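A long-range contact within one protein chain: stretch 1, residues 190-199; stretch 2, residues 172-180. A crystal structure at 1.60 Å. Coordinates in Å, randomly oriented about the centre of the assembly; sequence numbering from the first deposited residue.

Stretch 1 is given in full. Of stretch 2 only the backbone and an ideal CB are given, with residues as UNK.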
ATOM      1  N   GLU A 190       4.119 -27.333  -3.922  1.00 21.51           N
ATOM      2  CA  GLU A 190       2.707 -27.709  -3.762  1.00 23.20           C
ATOM      3  C   GLU A 190       1.743 -26.571  -4.036  1.00 20.96           C
ATOM      4  O   GLU A 190       0.721 -26.756  -4.701  1.00 23.05           O
ATOM      5  CB  GLU A 190       2.405 -28.209  -2.342  1.00 24.54           C
ATOM      6  CG  GLU A 190       3.167 -29.423  -1.911  1.00 28.90           C
ATOM      7  CD  GLU A 190       2.856 -29.809  -0.473  1.00 41.45           C
ATOM      8  OE1 GLU A 190       1.755 -29.465   0.016  1.00 34.00           O
ATOM      9  OE2 GLU A 190       3.718 -30.456   0.163  1.00 41.39           O
ATOM     10  N   THR A 191       2.050 -25.400  -3.489  1.00 19.89           N
ATOM     11  CA  THR A 191       1.098 -24.309  -3.426  1.00 19.09           C
ATOM     12  C   THR A 191       1.463 -23.124  -4.307  1.00 18.32           C
ATOM     13  O   THR A 191       0.647 -22.231  -4.527  1.00 17.77           O
ATOM     14  CB  THR A 191       1.069 -23.739  -2.030  1.00 19.33           C
ATOM     15  OG1 THR A 191       2.382 -23.246  -1.735  1.00 18.33           O
ATOM     16  CG2 THR A 191       0.667 -24.798  -1.024  1.00 20.50           C
ATOM     17  N   GLY A 192       2.701 -23.083  -4.778  1.00 18.34           N
ATOM     18  CA  GLY A 192       3.158 -21.938  -5.554  1.00 17.71           C
ATOM     19  C   GLY A 192       3.520 -20.732  -4.708  1.00 16.77           C
ATOM     20  O   GLY A 192       3.876 -19.689  -5.241  1.00 16.26           O
ATOM     21  N   LEU A 193       3.428 -20.863  -3.395  1.00 16.64           N
ATOM     22  CA  LEU A 193       3.589 -19.705  -2.521  1.00 15.86           C
ATOM     23  C   LEU A 193       5.029 -19.449  -2.102  1.00 15.77           C
ATOM     24  O   LEU A 193       5.849 -20.360  -2.021  1.00 16.35           O
ATOM     25  CB  LEU A 193       2.720 -19.853  -1.281  1.00 15.86           C
ATOM     26  CG  LEU A 193       1.236 -19.877  -1.656  1.00 15.93           C
ATOM     27  CD1 LEU A 193       0.393 -20.453  -0.539  1.00 18.15           C
ATOM     28  CD2 LEU A 193       0.768 -18.469  -2.062  1.00 15.17           C
ATOM     29  N   SER A 194       5.307 -18.178  -1.820  1.00 15.11           N
ATOM     30  CA  SER A 194       6.607 -17.789  -1.289  1.00 15.05           C
ATOM     31  C   SER A 194       6.702 -18.242   0.177  1.00 15.78           C
ATOM     32  O   SER A 194       5.709 -18.654   0.759  1.00 15.35           O
ATOM     33  CB  SER A 194       6.804 -16.280  -1.435  1.00 14.42           C
ATOM     34  OG  SER A 194       5.832 -15.558  -0.697  1.00 14.92           O
ATOM     35  N   PRO A 195       7.907 -18.184   0.781  1.00 15.42           N
ATOM     36  CA  PRO A 195       8.066 -18.851   2.078  1.00 15.83           C
ATOM     37  C   PRO A 195       7.517 -18.131   3.313  1.00 15.54           C
ATOM     38  O   PRO A 195       7.262 -18.805   4.329  1.00 15.98           O
ATOM     39  CB  PRO A 195       9.597 -18.978   2.212  1.00 16.20           C
ATOM     40  CG  PRO A 195      10.086 -18.938   0.815  1.00 16.23           C
ATOM     41  CD  PRO A 195       9.215 -17.953   0.138  1.00 15.57           C
ATOM     42  N   HIS A 196       7.383 -16.811   3.250  1.00 14.97           N
ATOM     43  CA  HIS A 196       7.118 -16.022   4.447  1.00 15.03           C
ATOM     44  C   HIS A 196       6.037 -14.974   4.346  1.00 14.26           C
ATOM     45  O   HIS A 196       5.693 -14.474   3.267  1.00 14.50           O
ATOM     46  CB  HIS A 196       8.411 -15.335   4.923  1.00 15.41           C
ATOM     47  CG  HIS A 196       9.383 -16.285   5.532  1.00 17.71           C
ATOM     48  ND1 HIS A 196       9.147 -16.899   6.741  1.00 16.52           N
ATOM     49  CD2 HIS A 196      10.564 -16.782   5.080  1.00 15.88           C
ATOM     50  CE1 HIS A 196      10.149 -17.713   7.023  1.00 18.95           C
ATOM     51  NE2 HIS A 196      11.019 -17.660   6.026  1.00 18.58           N
ATOM     52  N   PHE A 197       5.540 -14.631   5.528  1.00 14.37           N
ATOM     53  CA  PHE A 197       4.612 -13.522   5.708  1.00 14.00           C
ATOM     54  C   PHE A 197       5.422 -12.259   5.967  1.00 13.80           C
ATOM     55  O   PHE A 197       5.999 -12.074   7.037  1.00 15.28           O
ATOM     56  CB  PHE A 197       3.662 -13.790   6.875  1.00 14.38           C
ATOM     57  CG  PHE A 197       2.998 -15.135   6.824  1.00 14.80           C
ATOM     58  CD1 PHE A 197       2.160 -15.480   5.767  1.00 14.63           C
ATOM     59  CD2 PHE A 197       3.197 -16.042   7.847  1.00 15.49           C
ATOM     60  CE1 PHE A 197       1.560 -16.726   5.753  1.00 15.17           C
ATOM     61  CE2 PHE A 197       2.617 -17.287   7.841  1.00 16.02           C
ATOM     62  CZ  PHE A 197       1.793 -17.635   6.790  1.00 15.87           C
ATOM     63  N   TRP A 198       5.471 -11.408   4.956  1.00 14.68           N
ATOM     64  CA  TRP A 198       6.197 -10.143   5.020  1.00 13.22           C
ATOM     65  C   TRP A 198       5.259  -9.046   5.480  1.00 13.35           C
ATOM     66  O   TRP A 198       4.156  -8.902   4.955  1.00 13.63           O
ATOM     67  CB  TRP A 198       6.763  -9.813   3.638  1.00 12.96           C
ATOM     68  CG  TRP A 198       7.571  -8.561   3.586  1.00 12.96           C
ATOM     69  CD1 TRP A 198       8.409  -8.079   4.539  1.00 13.34           C
ATOM     70  CD2 TRP A 198       7.596  -7.610   2.512  1.00 12.70           C
ATOM     71  NE1 TRP A 198       8.968  -6.891   4.117  1.00 13.60           N
ATOM     72  CE2 TRP A 198       8.479  -6.588   2.876  1.00 12.94           C
ATOM     73  CE3 TRP A 198       6.950  -7.532   1.277  1.00 12.39           C
ATOM     74  CZ2 TRP A 198       8.736  -5.493   2.047  1.00 12.88           C
ATOM     75  CZ3 TRP A 198       7.208  -6.456   0.467  1.00 12.40           C
ATOM     76  CH2 TRP A 198       8.098  -5.452   0.853  1.00 13.53           C
ATOM     77  N   GLY A 199       5.695  -8.287   6.478  1.00 13.31           N
ATOM     78  CA  GLY A 199       4.881  -7.239   7.062  1.00 13.59           C
ATOM     79  C   GLY A 199       4.290  -6.270   6.057  1.00 13.58           C
ATOM     80  O   GLY A 199       3.077  -6.023   6.038  1.00 13.13           O
ATOM     81  N   UNK A 172      -4.007 -17.686   9.112  1.00 17.78           N
ATOM     82  CA  UNK A 172      -4.847 -16.666   8.513  1.00 17.27           C
ATOM     83  C   UNK A 172      -4.090 -15.550   7.820  1.00 16.27           C
ATOM     84  O   UNK A 172      -4.685 -14.683   7.180  1.00 16.38           O
ATOM     85  CB  UNK A 172      -5.750 -16.061   9.590  1.00 17.27           C
ATOM     86  N   UNK A 173      -2.764 -15.581   7.908  1.00 16.01           N
ATOM     87  CA  UNK A 173      -1.943 -14.610   7.207  1.00 15.19           C
ATOM     88  C   UNK A 173      -1.814 -14.998   5.734  1.00 14.83           C
ATOM     89  O   UNK A 173      -2.071 -16.150   5.365  1.00 15.75           O
ATOM     90  CB  UNK A 173      -0.563 -14.501   7.860  1.00 15.19           C
ATOM     91  N   UNK A 174      -1.436 -14.032   4.895  1.00 16.15           N
ATOM     92  CA  UNK A 174      -1.226 -14.278   3.472  1.00 14.90           C
ATOM     93  C   UNK A 174       0.244 -14.105   3.127  1.00 13.60           C
ATOM     94  O   UNK A 174       0.905 -13.159   3.566  1.00 13.81           O
ATOM     95  CB  UNK A 174      -2.089 -13.341   2.624  1.00 14.90           C
ATOM     96  N   UNK A 175       0.760 -15.049   2.360  1.00 14.00           N
ATOM     97  CA  UNK A 175       2.135 -14.997   1.905  1.00 13.67           C
ATOM     98  C   UNK A 175       2.332 -13.850   0.926  1.00 13.18           C
ATOM     99  O   UNK A 175       1.402 -13.407   0.264  1.00 15.57           O
ATOM    100  CB  UNK A 175       2.537 -16.325   1.260  1.00 13.67           C
ATOM    101  N   UNK A 176       3.575 -13.403   0.810  1.00 13.58           N
ATOM    102  CA  UNK A 176       3.939 -12.262  -0.020  1.00 12.67           C
ATOM    103  C   UNK A 176       3.533 -12.467  -1.499  1.00 12.94           C
ATOM    104  O   UNK A 176       2.947 -11.584  -2.118  1.00 13.64           O
ATOM    105  CB  UNK A 176       5.445 -12.014   0.082  1.00 12.67           C
ATOM    106  N   UNK A 177       3.811 -13.649  -2.043  1.00 13.08           N
ATOM    107  CA  UNK A 177       3.594 -13.892  -3.463  1.00 13.25           C
ATOM    108  C   UNK A 177       3.257 -15.339  -3.782  1.00 13.82           C
ATOM    109  O   UNK A 177       3.506 -16.262  -2.985  1.00 14.15           O
ATOM    110  CB  UNK A 177       4.837 -13.476  -4.252  1.00 13.25           C
ATOM    111  N   UNK A 178       2.740 -15.506  -5.000  1.00 14.98           N
ATOM    112  CA  UNK A 178       2.214 -16.757  -5.529  1.00 14.68           C
ATOM    113  C   UNK A 178       2.617 -16.838  -6.998  1.00 18.33           C
ATOM    114  O   UNK A 178       2.441 -15.868  -7.729  1.00 16.28           O
ATOM    115  CB  UNK A 178       0.696 -16.847  -5.359  1.00 14.68           C
ATOM    116  N   UNK A 179       3.162 -17.979  -7.420  1.00 15.85           N
ATOM    117  CA  UNK A 179       3.454 -18.246  -8.821  1.00 17.34           C
ATOM    118  C   UNK A 179       2.536 -19.372  -9.294  1.00 17.96           C
ATOM    119  O   UNK A 179       2.740 -20.534  -8.969  1.00 19.64           O
ATOM    120  CB  UNK A 179       4.926 -18.610  -9.022  1.00 17.34           C
ATOM    121  N   UNK A 180       1.528 -19.013 -10.068  1.00 17.25           N
ATOM    122  CA  UNK A 180       0.547 -19.976 -10.561  1.00 20.82           C
ATOM    123  C   UNK A 180       1.208 -21.098 -11.360  1.00 22.06           C
ATOM    124  O   UNK A 180       0.715 -22.227 -11.394  1.00 23.15           O
ATOM    125  CB  UNK A 180      -0.498 -19.267 -11.425  1.00 20.82           C
TER

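The backbone at position 172 has phi near 83° and psi near -4°, a combination that favours glycine, and its ideal CB points away with nothing of stretch 1 nearby. The residue is Gly-172.

At position 173 the CB points toward stretch 1 and already lies 3.6 Å from Phe-197 CD1. Beside an aromatic face an apolar side chain is a natural choice. Leu-173 is found; its CB, an atom most residues would supply, makes a CH-pi contact 3.7 Å from the centroid of the Phe-197 ring, almost along the ring normal.

Position 174 points its CB away, so stretch 1 sets little condition on the side chain, which is that of Leu-174. Its backbone does the work: a water donates to Leu-174 O at 2.8 Å and accepts from Trp-198 N at 2.9 Å, linking the two stretches.

The CB of 175 points sideways, between Ser-194 OG, His-196 O and Leu-193 CD2. Beyond it lies a mixed surface, apolar at Leu-193 and Phe-197, polar along the backbone carbonyls of 194 to 196, that a flat, large side chain could cover; phenylalanine, tyrosine or a long aliphatic chain are reasonable. In Tyr-175, with chi1 in m, Phe-197 CE1 lies 3.6 Å from Tyr-175 CE1, over one face of the tyrosine ring, while Tyr-175 CD2 meets Leu-193 CD1 at 3.7 Å.

Position 176 points toward stretch 1, its CB 3.6 Å from Ser-194 OG and 4.4 Å from Trp-198 CB. The indole beyond favours a planar or long side chain. His-176, with chi1 in t, brings CE1 to 3.2 Å from Trp-198 CE3, and both ring nitrogens are hydrogen-bonded elsewhere in the structure. Its backbone N makes a weak hydrogen bond to His-196 O, 3.4 Å.

At 177 the CB is sideways, 4.2 Å from Ser-194 OG, and small residues fit readily, though larger ones are not excluded. Ala-177 contributes chiefly through its backbone: its N donates to Ser-194 OG (3.1 Å), and its O accepts from Ser-194 N (2.9 Å).

Position 178, bridged to Leu-193, has its CB 3.7 Å from Leu-193 CD2, inviting an apolar or aromatic group. Tyr-178 packs its CB against that methyl at 3.8 Å and brings the edge of its ring to Thr-191 O, 3.2 Å from Tyr-178 CE1.

At 179 the backbone N faces Gly-192 O and the CB points sideways, so many side chains would do. In Asp-179, N donates to Gly-192 O at 2.9 Å and the carboxylate extends clear of stretch 1.

Position 180 points away, leaving the choice open; Glu-180 makes no contact.

Stretch 2 172-180: GLLYHAYDE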
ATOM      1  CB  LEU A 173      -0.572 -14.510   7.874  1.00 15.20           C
ATOM      2  CG  LEU A 173      -0.559 -14.050   9.336  1.00 16.71           C
ATOM      3  CD1 LEU A 173       0.814 -14.260   9.941  1.00 18.19           C
ATOM      4  CD2 LEU A 173      -0.948 -12.574   9.476  1.00 15.47           C
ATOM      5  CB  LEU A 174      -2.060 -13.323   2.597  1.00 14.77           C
ATOM      6  CG  LEU A 174      -3.556 -13.596   2.454  1.00 17.08           C
ATOM      7  CD1 LEU A 174      -4.286 -13.360   3.751  1.00 22.97           C
ATOM      8  CD2 LEU A 174      -4.169 -12.744   1.344  1.00 21.26           C
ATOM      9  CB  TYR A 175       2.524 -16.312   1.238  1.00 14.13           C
ATOM     10  CG  TYR A 175       2.495 -17.491   2.158  1.00 14.77           C
ATOM     11  CD1 TYR A 175       3.592 -17.816   2.932  1.00 15.02           C
ATOM     12  CD2 TYR A 175       1.364 -18.285   2.259  1.00 15.21           C
ATOM     13  CE1 TYR A 175       3.561 -18.909   3.790  1.00 15.86           C
ATOM     14  CE2 TYR A 175       1.330 -19.362   3.119  1.00 15.91           C
ATOM     15  CZ  TYR A 175       2.431 -19.661   3.875  1.00 17.51           C
ATOM     16  OH  TYR A 175       2.402 -20.743   4.719  1.00 22.41           O
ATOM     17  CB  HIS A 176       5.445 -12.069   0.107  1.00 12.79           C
ATOM     18  CG  HIS A 176       6.000 -10.867  -0.595  1.00 12.57           C
ATOM     19  ND1 HIS A 176       7.338 -10.544  -0.527  1.00 16.09           N
ATOM     20  CD2 HIS A 176       5.426  -9.927  -1.379  1.00 14.34           C
ATOM     21  CE1 HIS A 176       7.563  -9.461  -1.244  1.00 16.47           C
ATOM     22  NE2 HIS A 176       6.420  -9.053  -1.753  1.00 16.57           N
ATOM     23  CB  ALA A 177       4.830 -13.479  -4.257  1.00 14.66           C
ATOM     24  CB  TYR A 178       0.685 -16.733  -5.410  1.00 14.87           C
ATOM     25  CG  TYR A 178      -0.067 -17.802  -6.153  1.00 15.62           C
ATOM     26  CD1 TYR A 178       0.087 -19.142  -5.840  1.00 16.06           C
ATOM     27  CD2 TYR A 178      -0.966 -17.463  -7.157  1.00 19.30           C
ATOM     28  CE1 TYR A 178      -0.622 -20.125  -6.523  1.00 16.87           C
ATOM     29  CE2 TYR A 178      -1.684 -18.437  -7.834  1.00 19.59           C
ATOM     30  CZ  TYR A 178      -1.512 -19.761  -7.509  1.00 19.55           C
ATOM     31  OH  TYR A 178      -2.235 -20.723  -8.191  1.00 20.94           O
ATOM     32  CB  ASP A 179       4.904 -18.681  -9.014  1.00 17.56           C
ATOM     33  CG  ASP A 179       5.264 -18.880 -10.469  1.00 20.06           C
ATOM     34  OD1 ASP A 179       4.383 -18.749 -11.337  1.00 19.90           O
ATOM     35  OD2 ASP A 179       6.431 -19.188 -10.754  1.00 25.45           O
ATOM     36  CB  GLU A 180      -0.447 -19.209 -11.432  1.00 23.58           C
ATOM     37  CG  GLU A 180      -1.427 -20.003 -12.187  1.00 34.06           C
ATOM     38  CD  GLU A 180      -2.482 -19.102 -12.752  1.00 34.66           C
ATOM     39  OE1 GLU A 180      -2.329 -18.634 -13.911  1.00 22.38           O
ATOM     40  OE2 GLU A 180      -3.437 -18.832 -12.001  1.00 31.38           O
TER
HETATM   41  O   HOH W   1       3.093 -11.420   3.288  1.00 14.26           O
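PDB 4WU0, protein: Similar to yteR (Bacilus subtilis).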